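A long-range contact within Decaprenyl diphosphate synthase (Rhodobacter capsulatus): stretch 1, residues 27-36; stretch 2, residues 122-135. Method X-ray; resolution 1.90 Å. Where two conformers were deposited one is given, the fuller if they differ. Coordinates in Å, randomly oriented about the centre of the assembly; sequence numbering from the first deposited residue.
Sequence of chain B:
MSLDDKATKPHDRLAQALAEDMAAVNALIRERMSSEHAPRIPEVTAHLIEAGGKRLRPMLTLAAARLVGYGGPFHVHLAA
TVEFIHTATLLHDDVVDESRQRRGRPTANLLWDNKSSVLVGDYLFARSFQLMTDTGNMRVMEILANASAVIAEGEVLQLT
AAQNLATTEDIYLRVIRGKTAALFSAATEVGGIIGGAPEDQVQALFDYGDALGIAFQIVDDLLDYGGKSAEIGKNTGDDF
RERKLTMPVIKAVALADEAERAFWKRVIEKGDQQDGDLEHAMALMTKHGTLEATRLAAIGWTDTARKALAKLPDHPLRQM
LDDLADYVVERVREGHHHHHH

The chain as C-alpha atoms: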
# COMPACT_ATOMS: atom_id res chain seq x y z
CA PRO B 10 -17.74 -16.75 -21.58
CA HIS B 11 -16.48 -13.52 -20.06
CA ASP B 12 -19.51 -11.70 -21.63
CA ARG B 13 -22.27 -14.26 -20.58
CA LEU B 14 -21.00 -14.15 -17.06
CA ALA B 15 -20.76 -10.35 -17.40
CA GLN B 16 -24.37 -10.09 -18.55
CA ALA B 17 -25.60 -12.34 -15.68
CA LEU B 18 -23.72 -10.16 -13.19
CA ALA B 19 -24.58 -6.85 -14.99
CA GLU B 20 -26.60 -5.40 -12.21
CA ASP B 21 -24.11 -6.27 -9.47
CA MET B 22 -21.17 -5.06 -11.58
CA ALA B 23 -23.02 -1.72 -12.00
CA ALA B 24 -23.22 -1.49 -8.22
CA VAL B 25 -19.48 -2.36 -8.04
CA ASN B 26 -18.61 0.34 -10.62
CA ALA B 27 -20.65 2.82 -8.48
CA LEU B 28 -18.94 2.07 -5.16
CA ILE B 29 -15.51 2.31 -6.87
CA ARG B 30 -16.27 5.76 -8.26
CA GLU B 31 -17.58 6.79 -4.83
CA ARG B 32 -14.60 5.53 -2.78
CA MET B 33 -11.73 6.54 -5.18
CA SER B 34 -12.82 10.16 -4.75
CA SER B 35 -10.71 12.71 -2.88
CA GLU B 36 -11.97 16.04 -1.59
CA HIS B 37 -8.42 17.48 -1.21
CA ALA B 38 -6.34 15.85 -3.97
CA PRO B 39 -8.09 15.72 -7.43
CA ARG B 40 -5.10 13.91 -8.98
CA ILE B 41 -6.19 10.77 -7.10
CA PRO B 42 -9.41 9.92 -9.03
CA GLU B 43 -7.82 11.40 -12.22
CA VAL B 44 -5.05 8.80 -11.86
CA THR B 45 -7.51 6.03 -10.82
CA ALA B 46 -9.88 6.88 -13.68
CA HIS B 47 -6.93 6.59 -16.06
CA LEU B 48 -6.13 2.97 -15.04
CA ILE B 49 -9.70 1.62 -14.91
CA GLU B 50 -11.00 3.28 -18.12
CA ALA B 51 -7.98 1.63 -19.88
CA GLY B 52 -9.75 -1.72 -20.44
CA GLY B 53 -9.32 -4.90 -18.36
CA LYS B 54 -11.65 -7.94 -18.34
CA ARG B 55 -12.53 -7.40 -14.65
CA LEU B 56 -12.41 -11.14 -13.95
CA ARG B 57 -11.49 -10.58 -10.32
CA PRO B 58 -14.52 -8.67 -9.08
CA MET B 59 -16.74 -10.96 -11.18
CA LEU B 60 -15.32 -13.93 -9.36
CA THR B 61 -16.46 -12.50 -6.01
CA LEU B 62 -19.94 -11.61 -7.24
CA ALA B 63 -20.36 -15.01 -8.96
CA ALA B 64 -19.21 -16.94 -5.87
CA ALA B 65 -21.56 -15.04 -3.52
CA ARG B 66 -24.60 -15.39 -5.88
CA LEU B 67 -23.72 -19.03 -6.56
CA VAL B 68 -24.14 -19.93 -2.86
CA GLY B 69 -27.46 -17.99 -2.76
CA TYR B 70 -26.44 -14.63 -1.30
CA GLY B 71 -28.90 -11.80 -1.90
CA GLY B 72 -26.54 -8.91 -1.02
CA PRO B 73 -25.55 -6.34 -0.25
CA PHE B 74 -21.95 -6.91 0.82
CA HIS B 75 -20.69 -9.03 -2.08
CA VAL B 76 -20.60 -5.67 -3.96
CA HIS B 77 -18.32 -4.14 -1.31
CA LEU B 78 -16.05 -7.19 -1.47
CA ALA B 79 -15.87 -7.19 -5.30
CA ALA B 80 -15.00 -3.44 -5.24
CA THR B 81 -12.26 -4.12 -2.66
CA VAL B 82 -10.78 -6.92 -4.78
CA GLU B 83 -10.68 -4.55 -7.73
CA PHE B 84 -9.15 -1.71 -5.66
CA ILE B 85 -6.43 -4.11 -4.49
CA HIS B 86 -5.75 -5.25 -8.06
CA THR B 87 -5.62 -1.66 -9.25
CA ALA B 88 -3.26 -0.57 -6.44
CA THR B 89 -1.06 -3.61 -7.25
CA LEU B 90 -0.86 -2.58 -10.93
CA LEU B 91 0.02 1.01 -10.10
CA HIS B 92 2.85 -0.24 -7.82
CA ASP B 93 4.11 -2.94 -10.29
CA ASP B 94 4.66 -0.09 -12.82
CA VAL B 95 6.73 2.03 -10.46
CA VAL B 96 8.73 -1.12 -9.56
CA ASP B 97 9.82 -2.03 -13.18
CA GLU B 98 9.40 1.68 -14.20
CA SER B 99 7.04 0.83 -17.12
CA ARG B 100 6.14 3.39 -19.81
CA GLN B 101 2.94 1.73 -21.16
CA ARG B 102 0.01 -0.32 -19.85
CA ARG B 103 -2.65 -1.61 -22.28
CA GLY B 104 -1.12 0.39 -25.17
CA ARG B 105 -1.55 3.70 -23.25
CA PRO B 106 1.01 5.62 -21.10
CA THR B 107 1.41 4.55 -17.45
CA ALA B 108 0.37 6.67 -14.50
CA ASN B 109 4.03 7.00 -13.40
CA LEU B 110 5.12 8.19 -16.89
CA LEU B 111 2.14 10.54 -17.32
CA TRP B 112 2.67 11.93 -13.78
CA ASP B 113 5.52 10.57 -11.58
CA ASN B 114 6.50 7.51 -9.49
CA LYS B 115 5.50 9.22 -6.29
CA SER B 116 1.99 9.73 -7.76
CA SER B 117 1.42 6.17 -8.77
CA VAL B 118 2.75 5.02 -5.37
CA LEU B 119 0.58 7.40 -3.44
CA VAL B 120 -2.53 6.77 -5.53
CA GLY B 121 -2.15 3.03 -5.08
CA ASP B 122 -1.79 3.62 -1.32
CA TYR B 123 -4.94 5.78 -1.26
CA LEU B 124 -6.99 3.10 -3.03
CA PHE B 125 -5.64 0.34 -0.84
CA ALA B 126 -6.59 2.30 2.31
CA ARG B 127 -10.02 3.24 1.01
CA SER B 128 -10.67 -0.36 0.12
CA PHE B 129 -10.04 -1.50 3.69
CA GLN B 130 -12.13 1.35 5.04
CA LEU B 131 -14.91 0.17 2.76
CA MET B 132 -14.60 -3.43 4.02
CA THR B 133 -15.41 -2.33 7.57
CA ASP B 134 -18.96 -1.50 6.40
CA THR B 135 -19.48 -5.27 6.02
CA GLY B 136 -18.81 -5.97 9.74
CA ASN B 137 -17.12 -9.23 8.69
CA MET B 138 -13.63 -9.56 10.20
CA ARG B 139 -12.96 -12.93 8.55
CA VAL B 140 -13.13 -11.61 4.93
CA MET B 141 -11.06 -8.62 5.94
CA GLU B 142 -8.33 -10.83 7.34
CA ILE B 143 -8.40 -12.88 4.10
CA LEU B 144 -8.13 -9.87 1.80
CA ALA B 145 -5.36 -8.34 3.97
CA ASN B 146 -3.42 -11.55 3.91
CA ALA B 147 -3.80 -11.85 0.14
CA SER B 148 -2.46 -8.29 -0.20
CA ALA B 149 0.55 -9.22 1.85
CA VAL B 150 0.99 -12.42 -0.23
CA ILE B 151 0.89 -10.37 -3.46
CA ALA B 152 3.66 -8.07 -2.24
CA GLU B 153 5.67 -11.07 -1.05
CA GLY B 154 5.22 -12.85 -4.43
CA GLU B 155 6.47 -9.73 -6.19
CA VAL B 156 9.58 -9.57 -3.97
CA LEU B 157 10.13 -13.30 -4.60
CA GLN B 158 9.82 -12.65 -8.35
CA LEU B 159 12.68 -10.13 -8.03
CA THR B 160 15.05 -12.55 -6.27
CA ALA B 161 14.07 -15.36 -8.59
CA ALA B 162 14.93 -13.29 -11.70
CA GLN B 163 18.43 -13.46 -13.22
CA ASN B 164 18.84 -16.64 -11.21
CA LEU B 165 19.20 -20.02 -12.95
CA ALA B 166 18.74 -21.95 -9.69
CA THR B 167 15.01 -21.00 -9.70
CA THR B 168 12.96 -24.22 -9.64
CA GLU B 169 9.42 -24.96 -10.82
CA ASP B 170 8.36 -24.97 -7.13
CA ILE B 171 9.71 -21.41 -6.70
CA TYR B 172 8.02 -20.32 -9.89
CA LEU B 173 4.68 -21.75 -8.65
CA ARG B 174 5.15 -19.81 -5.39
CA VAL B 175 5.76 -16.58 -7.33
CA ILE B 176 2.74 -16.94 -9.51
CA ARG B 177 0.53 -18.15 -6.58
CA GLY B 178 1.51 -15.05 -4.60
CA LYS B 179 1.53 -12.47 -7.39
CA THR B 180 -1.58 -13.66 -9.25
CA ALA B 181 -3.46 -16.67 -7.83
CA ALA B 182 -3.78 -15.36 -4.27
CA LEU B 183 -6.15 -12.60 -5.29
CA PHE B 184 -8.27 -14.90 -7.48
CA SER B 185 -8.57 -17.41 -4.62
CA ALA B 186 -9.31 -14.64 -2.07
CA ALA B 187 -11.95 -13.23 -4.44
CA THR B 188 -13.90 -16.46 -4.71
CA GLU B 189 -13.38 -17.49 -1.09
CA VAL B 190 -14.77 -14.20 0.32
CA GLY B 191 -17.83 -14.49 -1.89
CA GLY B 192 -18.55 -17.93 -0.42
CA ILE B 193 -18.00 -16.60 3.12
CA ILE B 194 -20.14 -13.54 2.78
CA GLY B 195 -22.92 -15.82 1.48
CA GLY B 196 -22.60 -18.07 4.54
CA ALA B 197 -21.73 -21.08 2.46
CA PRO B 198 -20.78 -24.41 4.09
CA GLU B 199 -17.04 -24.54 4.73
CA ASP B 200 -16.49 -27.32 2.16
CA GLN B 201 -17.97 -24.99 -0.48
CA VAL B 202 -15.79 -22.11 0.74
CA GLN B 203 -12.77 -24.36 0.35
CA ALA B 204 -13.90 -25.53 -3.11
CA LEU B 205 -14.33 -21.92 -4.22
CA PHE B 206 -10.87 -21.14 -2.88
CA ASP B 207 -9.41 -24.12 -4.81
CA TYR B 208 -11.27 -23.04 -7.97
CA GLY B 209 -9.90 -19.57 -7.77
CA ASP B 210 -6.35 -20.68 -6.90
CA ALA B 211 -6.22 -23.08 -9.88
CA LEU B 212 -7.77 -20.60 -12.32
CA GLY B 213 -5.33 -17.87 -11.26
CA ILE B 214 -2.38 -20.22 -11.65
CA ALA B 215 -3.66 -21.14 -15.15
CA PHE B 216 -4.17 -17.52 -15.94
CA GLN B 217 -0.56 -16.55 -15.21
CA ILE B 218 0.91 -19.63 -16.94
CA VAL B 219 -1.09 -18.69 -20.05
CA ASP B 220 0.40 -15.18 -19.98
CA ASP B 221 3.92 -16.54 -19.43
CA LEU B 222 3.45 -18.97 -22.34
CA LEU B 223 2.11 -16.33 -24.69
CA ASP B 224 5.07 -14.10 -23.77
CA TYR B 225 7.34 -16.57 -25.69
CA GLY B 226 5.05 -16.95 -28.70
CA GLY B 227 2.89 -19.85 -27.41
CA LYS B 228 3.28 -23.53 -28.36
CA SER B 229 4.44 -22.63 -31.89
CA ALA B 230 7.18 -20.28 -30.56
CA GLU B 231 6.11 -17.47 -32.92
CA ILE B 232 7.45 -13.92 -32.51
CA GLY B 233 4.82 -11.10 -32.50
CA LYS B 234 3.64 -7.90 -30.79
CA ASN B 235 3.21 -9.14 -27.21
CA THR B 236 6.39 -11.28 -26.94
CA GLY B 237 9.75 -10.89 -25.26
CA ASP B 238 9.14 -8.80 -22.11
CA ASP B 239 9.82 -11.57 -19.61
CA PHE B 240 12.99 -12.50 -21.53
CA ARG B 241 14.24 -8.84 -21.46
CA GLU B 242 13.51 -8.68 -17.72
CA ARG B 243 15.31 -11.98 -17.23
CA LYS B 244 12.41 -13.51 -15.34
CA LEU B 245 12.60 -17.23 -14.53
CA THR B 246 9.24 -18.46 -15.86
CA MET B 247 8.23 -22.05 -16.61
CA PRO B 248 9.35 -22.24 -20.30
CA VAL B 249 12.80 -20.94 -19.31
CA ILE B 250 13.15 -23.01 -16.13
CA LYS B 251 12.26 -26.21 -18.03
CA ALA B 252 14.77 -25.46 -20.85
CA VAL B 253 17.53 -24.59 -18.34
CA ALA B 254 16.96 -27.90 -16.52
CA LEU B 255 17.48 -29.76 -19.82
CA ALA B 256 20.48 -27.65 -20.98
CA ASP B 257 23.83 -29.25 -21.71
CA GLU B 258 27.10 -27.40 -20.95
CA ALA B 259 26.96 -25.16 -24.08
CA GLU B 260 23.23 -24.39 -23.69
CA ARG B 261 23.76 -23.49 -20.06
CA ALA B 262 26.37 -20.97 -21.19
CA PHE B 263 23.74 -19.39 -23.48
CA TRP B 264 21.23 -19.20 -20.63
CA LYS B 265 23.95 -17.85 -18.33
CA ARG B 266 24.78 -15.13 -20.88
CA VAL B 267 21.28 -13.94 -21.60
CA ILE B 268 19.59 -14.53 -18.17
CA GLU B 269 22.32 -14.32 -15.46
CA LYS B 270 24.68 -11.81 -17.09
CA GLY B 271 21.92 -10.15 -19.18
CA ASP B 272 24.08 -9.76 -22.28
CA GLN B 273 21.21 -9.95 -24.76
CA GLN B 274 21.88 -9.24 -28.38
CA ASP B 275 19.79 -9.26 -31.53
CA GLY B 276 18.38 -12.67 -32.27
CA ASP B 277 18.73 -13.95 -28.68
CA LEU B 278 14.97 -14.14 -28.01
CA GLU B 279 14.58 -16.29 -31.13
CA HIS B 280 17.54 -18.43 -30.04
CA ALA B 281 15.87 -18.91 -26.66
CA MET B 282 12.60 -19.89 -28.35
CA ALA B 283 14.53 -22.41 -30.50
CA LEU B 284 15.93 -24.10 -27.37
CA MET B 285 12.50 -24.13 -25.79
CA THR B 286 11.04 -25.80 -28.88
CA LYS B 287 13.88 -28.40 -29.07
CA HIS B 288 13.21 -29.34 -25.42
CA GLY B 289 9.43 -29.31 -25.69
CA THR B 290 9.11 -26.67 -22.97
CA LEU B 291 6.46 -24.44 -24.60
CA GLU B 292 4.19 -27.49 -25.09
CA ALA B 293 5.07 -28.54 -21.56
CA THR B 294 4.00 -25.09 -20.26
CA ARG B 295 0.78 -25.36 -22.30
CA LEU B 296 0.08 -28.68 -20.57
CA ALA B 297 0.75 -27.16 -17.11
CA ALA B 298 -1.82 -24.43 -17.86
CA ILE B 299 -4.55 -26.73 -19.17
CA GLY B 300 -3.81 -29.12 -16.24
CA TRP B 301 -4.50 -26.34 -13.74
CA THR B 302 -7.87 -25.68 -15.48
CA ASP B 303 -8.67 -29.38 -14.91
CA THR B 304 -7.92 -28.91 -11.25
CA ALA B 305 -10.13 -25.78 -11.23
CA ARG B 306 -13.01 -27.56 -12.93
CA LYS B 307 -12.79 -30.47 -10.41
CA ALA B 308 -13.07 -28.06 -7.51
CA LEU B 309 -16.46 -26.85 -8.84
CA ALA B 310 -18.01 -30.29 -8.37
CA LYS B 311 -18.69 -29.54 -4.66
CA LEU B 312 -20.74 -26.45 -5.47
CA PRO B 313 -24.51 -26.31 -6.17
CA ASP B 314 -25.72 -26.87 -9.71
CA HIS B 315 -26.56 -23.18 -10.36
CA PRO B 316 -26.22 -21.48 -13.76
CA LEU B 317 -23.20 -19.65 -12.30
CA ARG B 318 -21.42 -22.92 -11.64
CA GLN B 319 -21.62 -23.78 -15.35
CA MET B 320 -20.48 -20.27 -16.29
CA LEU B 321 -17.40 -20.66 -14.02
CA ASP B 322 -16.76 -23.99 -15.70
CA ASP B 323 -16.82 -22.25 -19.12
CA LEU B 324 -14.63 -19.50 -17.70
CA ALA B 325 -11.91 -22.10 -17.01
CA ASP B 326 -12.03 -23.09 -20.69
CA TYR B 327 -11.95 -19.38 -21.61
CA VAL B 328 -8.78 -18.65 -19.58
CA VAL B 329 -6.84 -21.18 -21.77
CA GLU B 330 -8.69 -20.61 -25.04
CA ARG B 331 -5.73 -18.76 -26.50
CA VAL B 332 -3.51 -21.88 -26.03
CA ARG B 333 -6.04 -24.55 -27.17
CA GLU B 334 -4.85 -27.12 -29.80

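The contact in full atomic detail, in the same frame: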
# COMPACT_ATOMS: atom_id res chain seq x y z
N ALA B 27 -20.20 1.69 -9.30
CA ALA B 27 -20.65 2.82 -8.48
C ALA B 27 -19.89 3.07 -7.16
O ALA B 27 -19.57 4.22 -6.79
CB ALA B 27 -22.14 2.68 -8.21
N LEU B 28 -19.63 2.00 -6.42
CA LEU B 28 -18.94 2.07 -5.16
C LEU B 28 -17.49 2.47 -5.37
O LEU B 28 -16.93 3.22 -4.55
CB LEU B 28 -19.03 0.70 -4.47
CG LEU B 28 -18.90 0.58 -2.96
CD1 LEU B 28 -19.74 1.58 -2.13
CD2 LEU B 28 -19.27 -0.91 -2.64
N ILE B 29 -16.88 1.98 -6.45
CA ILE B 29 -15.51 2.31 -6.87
C ILE B 29 -15.37 3.83 -7.13
O ILE B 29 -14.45 4.49 -6.62
CB ILE B 29 -15.10 1.49 -8.12
CG1 ILE B 29 -14.82 0.03 -7.72
CG2 ILE B 29 -13.81 2.07 -8.81
CD1 ILE B 29 -14.21 -0.82 -8.82
N ARG B 30 -16.29 4.36 -7.92
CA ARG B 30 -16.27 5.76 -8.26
C ARG B 30 -16.45 6.58 -6.96
O ARG B 30 -15.74 7.57 -6.72
CB ARG B 30 -17.35 6.07 -9.32
N GLU B 31 -17.33 6.11 -6.08
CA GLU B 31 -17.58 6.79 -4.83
C GLU B 31 -16.34 6.78 -3.90
O GLU B 31 -15.96 7.83 -3.36
CB GLU B 31 -18.84 6.22 -4.17
CG GLU B 31 -19.09 6.51 -2.72
CD GLU B 31 -20.13 5.53 -2.13
OE1 GLU B 31 -21.09 5.18 -2.89
OE2 GLU B 31 -19.99 5.10 -0.95
N ARG B 32 -15.68 5.63 -3.75
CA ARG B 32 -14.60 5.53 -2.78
C ARG B 32 -13.21 5.97 -3.30
O ARG B 32 -12.30 6.19 -2.48
CB ARG B 32 -14.53 4.10 -2.20
CG ARG B 32 -15.78 3.66 -1.45
CD ARG B 32 -16.19 4.62 -0.36
NE ARG B 32 -17.45 4.20 0.25
CZ ARG B 32 -17.55 3.61 1.44
NH1 ARG B 32 -16.45 3.36 2.18
NH2 ARG B 32 -18.76 3.27 1.88
N MET B 33 -13.03 6.09 -4.62
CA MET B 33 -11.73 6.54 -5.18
C MET B 33 -11.66 8.07 -5.16
O MET B 33 -10.66 8.65 -5.54
CB MET B 33 -11.51 6.05 -6.61
CG MET B 33 -12.35 6.83 -7.64
SD MET B 33 -12.57 6.10 -9.30
CE MET B 33 -11.36 4.93 -9.70
N SER B 34 -12.73 8.71 -4.71
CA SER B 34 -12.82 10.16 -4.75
C SER B 34 -11.97 10.78 -3.63
O SER B 34 -11.68 10.15 -2.58
CB SER B 34 -14.29 10.58 -4.65
OG SER B 34 -14.75 10.51 -3.31
N SER B 35 -11.52 12.01 -3.86
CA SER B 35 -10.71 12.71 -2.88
C SER B 35 -11.14 14.15 -2.90
O SER B 35 -11.18 14.75 -3.96
CB SER B 35 -9.21 12.57 -3.21
OG SER B 35 -8.45 13.59 -2.56
N GLU B 36 -11.47 14.68 -1.73
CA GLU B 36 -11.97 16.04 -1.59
C GLU B 36 -10.80 17.05 -1.66
O GLU B 36 -11.01 18.22 -1.99
CB GLU B 36 -12.81 16.20 -0.30
CG GLU B 36 -12.19 17.06 0.82
CD GLU B 36 -13.07 17.14 2.08
OE1 GLU B 36 -13.36 18.27 2.55
OE2 GLU B 36 -13.47 16.07 2.59
N ASP B 122 -1.59 3.68 -2.79
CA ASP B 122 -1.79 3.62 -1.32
C ASP B 122 -3.20 4.12 -0.89
O ASP B 122 -3.87 3.54 0.00
CB ASP B 122 -0.72 4.46 -0.58
CG ASP B 122 0.69 3.85 -0.67
OD1 ASP B 122 0.82 2.68 -0.97
OD2 ASP B 122 1.67 4.58 -0.38
N TYR B 123 -3.61 5.23 -1.48
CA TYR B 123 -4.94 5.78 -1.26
C TYR B 123 -6.04 4.76 -1.53
O TYR B 123 -6.94 4.62 -0.71
CB TYR B 123 -5.17 7.03 -2.12
CG TYR B 123 -6.42 7.81 -1.72
CD1 TYR B 123 -6.45 8.57 -0.56
CD2 TYR B 123 -7.60 7.72 -2.48
CE1 TYR B 123 -7.59 9.29 -0.19
CE2 TYR B 123 -8.73 8.45 -2.11
CZ TYR B 123 -8.73 9.21 -0.98
OH TYR B 123 -9.85 9.94 -0.59
N LEU B 124 -5.97 4.07 -2.66
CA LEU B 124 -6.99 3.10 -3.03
C LEU B 124 -6.97 1.89 -2.09
O LEU B 124 -8.02 1.37 -1.71
CB LEU B 124 -6.77 2.61 -4.45
CG LEU B 124 -6.77 3.75 -5.49
CD1 LEU B 124 -6.61 3.20 -6.87
CD2 LEU B 124 -8.04 4.59 -5.35
N PHE B 125 -5.78 1.44 -1.76
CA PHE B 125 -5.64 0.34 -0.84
C PHE B 125 -6.30 0.68 0.50
O PHE B 125 -7.03 -0.12 1.06
CB PHE B 125 -4.17 0.02 -0.62
CG PHE B 125 -3.97 -1.27 0.15
CD1 PHE B 125 -3.51 -1.26 1.45
CD2 PHE B 125 -4.34 -2.48 -0.41
CE1 PHE B 125 -3.33 -2.46 2.18
CE2 PHE B 125 -4.18 -3.68 0.29
CZ PHE B 125 -3.66 -3.66 1.62
N ALA B 126 -6.00 1.84 1.04
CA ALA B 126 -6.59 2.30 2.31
C ALA B 126 -8.12 2.42 2.24
O ALA B 126 -8.84 1.93 3.10
CB ALA B 126 -5.97 3.64 2.72
N ARG B 127 -8.61 3.09 1.20
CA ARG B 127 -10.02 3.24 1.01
C ARG B 127 -10.73 1.89 0.88
O ARG B 127 -11.85 1.74 1.33
CB ARG B 127 -10.27 4.08 -0.24
CG ARG B 127 -9.83 5.56 -0.06
CD ARG B 127 -10.89 6.57 0.36
NE ARG B 127 -10.86 6.82 1.78
CZ ARG B 127 -10.76 7.99 2.44
NH1 ARG B 127 -10.76 7.92 3.75
NH2 ARG B 127 -10.68 9.20 1.88
N SER B 128 -10.06 0.93 0.28
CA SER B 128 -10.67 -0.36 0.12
C SER B 128 -10.84 -1.06 1.46
O SER B 128 -11.85 -1.72 1.67
CB SER B 128 -9.92 -1.21 -0.89
OG SER B 128 -8.79 -1.89 -0.37
N PHE B 129 -9.85 -0.94 2.36
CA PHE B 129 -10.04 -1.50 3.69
C PHE B 129 -11.06 -0.74 4.52
O PHE B 129 -11.80 -1.34 5.26
CB PHE B 129 -8.71 -1.77 4.38
CG PHE B 129 -8.15 -3.04 3.92
CD1 PHE B 129 -7.51 -3.10 2.71
CD2 PHE B 129 -8.41 -4.24 4.62
CE1 PHE B 129 -7.04 -4.29 2.22
CE2 PHE B 129 -7.93 -5.42 4.14
CZ PHE B 129 -7.25 -5.44 2.92
N GLN B 130 -11.12 0.57 4.37
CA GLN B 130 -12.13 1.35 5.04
C GLN B 130 -13.50 0.86 4.63
O GLN B 130 -14.36 0.62 5.50
CB GLN B 130 -11.96 2.83 4.72
CG GLN B 130 -12.84 3.74 5.52
CD GLN B 130 -12.74 5.17 5.06
OE1 GLN B 130 -12.38 5.46 3.89
NE2 GLN B 130 -13.06 6.09 5.95
N LEU B 131 -13.68 0.68 3.32
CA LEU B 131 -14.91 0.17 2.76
C LEU B 131 -15.31 -1.19 3.35
O LEU B 131 -16.48 -1.38 3.72
CB LEU B 131 -14.75 0.07 1.25
CG LEU B 131 -15.89 -0.57 0.44
CD1 LEU B 131 -17.20 0.15 0.70
CD2 LEU B 131 -15.56 -0.56 -1.01
N MET B 132 -14.32 -2.10 3.50
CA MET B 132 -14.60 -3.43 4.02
C MET B 132 -15.20 -3.45 5.41
O MET B 132 -15.95 -4.36 5.73
CB MET B 132 -13.34 -4.27 4.00
CG MET B 132 -12.99 -4.71 2.64
SD MET B 132 -14.35 -5.56 1.90
CE MET B 132 -14.47 -6.84 3.15
N THR B 133 -14.89 -2.44 6.22
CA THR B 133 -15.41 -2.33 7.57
C THR B 133 -16.94 -2.14 7.60
O THR B 133 -17.60 -2.53 8.57
CB THR B 133 -14.71 -1.23 8.39
OG1 THR B 133 -15.08 0.09 7.92
CG2 THR B 133 -13.21 -1.42 8.35
N ASP B 134 -17.50 -1.59 6.53
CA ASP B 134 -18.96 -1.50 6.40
C ASP B 134 -19.60 -2.91 6.43
O ASP B 134 -20.76 -3.05 6.79
CB ASP B 134 -19.36 -0.83 5.09
CG ASP B 134 -19.02 0.64 5.03
OD1 ASP B 134 -18.53 1.16 6.02
OD2 ASP B 134 -19.26 1.24 3.95
N THR B 135 -18.88 -3.96 6.06
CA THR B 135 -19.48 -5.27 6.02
C THR B 135 -19.63 -5.87 7.42
O THR B 135 -20.33 -6.85 7.57
CB THR B 135 -18.69 -6.31 5.16
OG1 THR B 135 -17.46 -6.60 5.81
CG2 THR B 135 -18.41 -5.82 3.77
O HOH W 1 -13.65 3.76 1.56
O HOH W 2 -16.45 2.79 5.17
O HOH W 3 -10.97 12.84 0.74

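Stretch 1 is the last part of a helix, residues 27 to 32, followed by a non-helical segment that runs to Glu 36. Stretch 2 is helical from Asp 122 to about its last few residues. Both helices begin earlier in the chain. Their axes come within 10.8 Å of each other, and their N-to-C directions differ by 119°, so the helices cross obliquely. That spacing is wide, and the gap is filled by side chains and water. The nearest backbone points are Arg 32 CA to Arg 127 CA at 6.4 Å and Met 33 CA to Leu 124 CA at 6.2 Å. The backbones are therefore closest where the first helix gives way to loop. The contact buries 438 Å² in total.

Arg 32 gives up more surface to the contact than any other residue. Its CA-to-CB bond points toward stretch 2, and its guanidinium meets three kinds of neighbour. Leu 131 lies over one face, with CD1 3.6 Å from Arg 32 CZ. The flat face of a guanidinium is poorly hydrated and accepts an apolar methyl readily. At the edge, where the N-H groups point, Arg 32 NH2 donates to Asp 134 OD2 at 2.9 Å. This hydrogen bond is part of a salt bridge. Arg 32 NE forms a second salt bridge within its own stretch, with Glu 31 OE2 at 2.9 Å. Two carboxylates thus share one positive charge and help to fix the direction of the group.

Arg 32 NH1 binds two waters. Water 1 accepts from it and donates to Arg 127 O and to Gln 130 OE1. Water 2 accepts from it and donates to Gln 130 O and to Asp 134 OD1. Together they link the arginine to backbone and side-chain oxygens of the second stretch.

Beside this polar cluster, Leu 28 CG meets Leu 131 CD2 at 4.0 Å. Leu 131 thus packs against both Leu 28 and the arginine. A separate apolar contact joins Met 33 CB to Leu 124 CD2 at 4.0 Å. The CA-to-CB bond of Met 33 points away overall, yet its CB still touches the other stretch.

Tyr 123 secures the loop. Tyr 123 OH donates to Ser 34 O at 2.7 Å, giving a backbone carbonyl beyond the helix a partner. Tyr 123 OH also accepts from Arg 127 NH2 at 2.7 Å, one turn along the same helix. The ring presents its edge to the carbonyls of Met 33 and Ser 34. Ser 35 packs nearby, its CB 3.8 Å from Tyr 123 OH. Ser 34 OG turns back to donate to Glu 31 O at 2.9 Å, tying the start of the loop to the helix.

Arg 127 also approaches stretch 1 directly, with CD 3.2 Å from Arg 32 O. Arg 127 NE donates to Gln 130 OE1 at 2.9 Å, which helps to hold the folded side chain in place.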